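Local coordinates for protein Cry37AA1 (Bacillus thuringiensis, PDB 4RHZ) that binds calcium and forms a binary toxin complex with Cry23Aa1, probably acting on insects, at residues Phe38-Gln43 and Met73-Asp78. Sequence-based numbering, arbitrary orientation.
Sequences FEIWKQ and MCFYGD
I40 and F75 make the closest approach of this contact, their side chains crossing at about a right angle. The terminal methyl of the isoleucine, CD1, meets the phenyl ring obliquely, 4.0 Å from CE2 of F75 and equally far from CD2 of F75. With CG1 lodged between its own backbone N and carbonyl carbon (chi1 71°) and the chain then extended (chi2 167°), I40 pushes this methyl across to the other strand. F75 meets it because CG stands anti to the carbonyl carbon (chi1 -61°), which brings the ring nearer although its first bond does not head directly for I40. A similar oblique meeting joins the second pair: CZ of F38 lies 4.3 Å from SD of M73. The aromatic ring is long enough to bring its tip back to a neighbour from which its CB points away, while the flexible methionine offers a polarisable sulfur.

No hydrogen bond joins the two segments, since they are not adjacent strands: 26-30 runs between them in a four-stranded antiparallel sheet of the C2-fold sandwich, and the CA atoms of I40 and F75 are 9.3 Å apart. The outer strand bends at I40, where I40 and W41 form a classic beta bulge opposite I27. Branched and aromatic apolar groups suit this place because the second sheet covers them: I40 also packs on I10, I60 and I119, and F75 on F8 and I119. On M73-D78, the alternation of the strand puts C74 and Y76 on the opposite face of their sheet from M73 and F75; C74 forms a disulfide with C99 and touches T247 of the Cry23AA1 chain, and the Y76 hydroxyl is hydrogen-bonded to D37.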
loop_
_atom_site.group_PDB
_atom_site.type_symbol
_atom_site.label_atom_id
_atom_site.label_comp_id
_atom_site.label_asym_id
_atom_site.label_seq_id
_atom_site.Cartn_x
_atom_site.Cartn_y
_atom_site.Cartn_z
ATOM N N PHE B 38 -27.699 -9.245 2.557
ATOM C CA PHE B 38 -28.458 -8.015 2.657
ATOM C C PHE B 38 -27.860 -6.972 1.741
ATOM O O PHE B 38 -26.663 -7.004 1.499
ATOM C CB PHE B 38 -28.519 -7.584 4.119
ATOM C CG PHE B 38 -27.194 -7.549 4.827
ATOM C CD1 PHE B 38 -26.464 -6.366 4.885
ATOM C CD2 PHE B 38 -26.707 -8.657 5.494
ATOM C CE1 PHE B 38 -25.251 -6.280 5.551
ATOM C CE2 PHE B 38 -25.495 -8.617 6.189
ATOM C CZ PHE B 38 -24.734 -7.407 6.198
ATOM N N GLU B 39 -28.681 -6.103 1.179
ATOM C CA GLU B 39 -28.137 -5.021 0.375
ATOM C C GLU B 39 -27.463 -3.933 1.161
ATOM O O GLU B 39 -27.958 -3.492 2.213
ATOM C CB GLU B 39 -29.103 -4.373 -0.622
ATOM C CG GLU B 39 -30.503 -4.395 -0.264
ATOM C CD GLU B 39 -31.127 -5.727 -0.616
ATOM O OE1 GLU B 39 -31.371 -6.487 0.368
ATOM O OE2 GLU B 39 -31.363 -5.987 -1.838
ATOM N N ILE B 40 -26.295 -3.562 0.657
ATOM C CA ILE B 40 -25.587 -2.379 1.131
ATOM C C ILE B 40 -25.627 -1.256 0.087
ATOM O O ILE B 40 -25.278 -0.120 0.379
ATOM C CB ILE B 40 -24.132 -2.732 1.617
ATOM C CG1 ILE B 40 -23.212 -3.100 0.439
ATOM C CG2 ILE B 40 -24.232 -3.850 2.666
ATOM C CD1 ILE B 40 -21.671 -3.154 0.772
ATOM N N TRP B 41 -26.106 -1.574 -1.109
ATOM C CA TRP B 41 -26.273 -0.583 -2.125
ATOM C C TRP B 41 -27.159 -1.141 -3.204
ATOM O O TRP B 41 -27.005 -2.290 -3.607
ATOM C CB TRP B 41 -24.919 -0.199 -2.757
ATOM C CG TRP B 41 -25.044 0.686 -3.953
ATOM C CD1 TRP B 41 -25.112 2.054 -3.946
ATOM C CD2 TRP B 41 -25.133 0.284 -5.336
ATOM N NE1 TRP B 41 -25.261 2.532 -5.238
ATOM C CE2 TRP B 41 -25.236 1.477 -6.112
ATOM C CE3 TRP B 41 -25.116 -0.965 -5.997
ATOM C CZ2 TRP B 41 -25.345 1.462 -7.515
ATOM C CZ3 TRP B 41 -25.186 -1.001 -7.374
ATOM C CH2 TRP B 41 -25.316 0.232 -8.140
ATOM N N LYS B 42 -28.022 -0.282 -3.738
ATOM C CA LYS B 42 -29.012 -0.647 -4.763
ATOM C C LYS B 42 -29.353 0.596 -5.614
ATOM O O LYS B 42 -29.588 1.690 -5.073
ATOM C CB LYS B 42 -30.289 -1.156 -4.077
ATOM C CG LYS B 42 -31.295 -1.829 -5.015
ATOM C CD LYS B 42 -32.562 -2.201 -4.217
ATOM C CE LYS B 42 -33.691 -2.653 -5.174
ATOM N NZ LYS B 42 -33.556 -4.115 -5.539
ATOM N N GLN B 43 -29.357 0.454 -6.930
ATOM C CA GLN B 43 -29.815 1.538 -7.779
ATOM C C GLN B 43 -30.399 0.878 -8.995
ATOM O O GLN B 43 -29.700 0.106 -9.677
ATOM C CB GLN B 43 -28.656 2.488 -8.176
ATOM C CG GLN B 43 -28.993 3.501 -9.324
ATOM C CD GLN B 43 -30.162 4.406 -8.946
ATOM O OE1 GLN B 43 -30.074 5.206 -7.994
ATOM N NE2 GLN B 43 -31.277 4.276 -9.677
ATOM N N MET B 73 -16.805 -10.798 6.483
ATOM C CA MET B 73 -17.943 -10.357 5.758
ATOM C C MET B 73 -17.673 -10.641 4.329
ATOM O O MET B 73 -16.521 -10.502 3.884
ATOM C CB MET B 73 -18.149 -8.869 6.095
ATOM C CG MET B 73 -19.313 -8.254 5.402
ATOM S SD MET B 73 -20.404 -7.163 6.403
ATOM C CE MET B 73 -19.704 -6.785 7.899
ATOM N N CYS B 74 -18.699 -11.075 3.590
ATOM C CA CYS B 74 -18.513 -11.527 2.255
ATOM C C CYS B 74 -19.351 -10.668 1.376
ATOM O O CYS B 74 -20.434 -10.297 1.783
ATOM C CB CYS B 74 -18.908 -13.012 2.143
ATOM S SG CYS B 74 -17.860 -14.095 3.149
ATOM N N PHE B 75 -18.892 -10.329 0.162
ATOM C CA PHE B 75 -19.607 -9.316 -0.620
ATOM C C PHE B 75 -19.746 -9.811 -2.029
ATOM O O PHE B 75 -18.859 -10.525 -2.523
ATOM C CB PHE B 75 -18.821 -7.988 -0.654
ATOM C CG PHE B 75 -18.591 -7.359 0.683
ATOM C CD1 PHE B 75 -17.417 -7.610 1.390
ATOM C CD2 PHE B 75 -19.513 -6.468 1.218
ATOM C CE1 PHE B 75 -17.188 -7.032 2.660
ATOM C CE2 PHE B 75 -19.276 -5.802 2.479
ATOM C CZ PHE B 75 -18.144 -6.113 3.223
ATOM N N TYR B 76 -20.794 -9.390 -2.722
ATOM C CA TYR B 76 -20.864 -9.616 -4.180
ATOM C C TYR B 76 -21.807 -8.655 -4.781
ATOM O O TYR B 76 -22.619 -8.065 -4.073
ATOM C CB TYR B 76 -21.358 -11.028 -4.496
ATOM C CG TYR B 76 -22.812 -11.367 -4.072
ATOM C CD1 TYR B 76 -23.808 -11.425 -5.018
ATOM C CD2 TYR B 76 -23.143 -11.675 -2.749
ATOM C CE1 TYR B 76 -25.104 -11.786 -4.687
ATOM C CE2 TYR B 76 -24.459 -12.018 -2.396
ATOM C CZ TYR B 76 -25.404 -12.084 -3.396
ATOM O OH TYR B 76 -26.690 -12.421 -3.158
ATOM N N GLY B 77 -21.754 -8.536 -6.091
ATOM C CA GLY B 77 -22.483 -7.490 -6.739
ATOM C C GLY B 77 -22.847 -7.890 -8.144
ATOM O O GLY B 77 -22.134 -8.700 -8.791
ATOM N N ASP B 78 -23.959 -7.324 -8.599
ATOM C CA ASP B 78 -24.338 -7.304 -9.989
ATOM C C ASP B 78 -24.394 -5.823 -10.340
ATOM O O ASP B 78 -25.408 -5.160 -10.096
ATOM C CB ASP B 78 -25.770 -7.880 -10.179
ATOM C CG ASP B 78 -26.151 -8.031 -11.647
ATOM O OD1 ASP B 78 -25.557 -7.384 -12.557
ATOM O OD2 ASP B 78 -26.984 -8.923 -11.914
#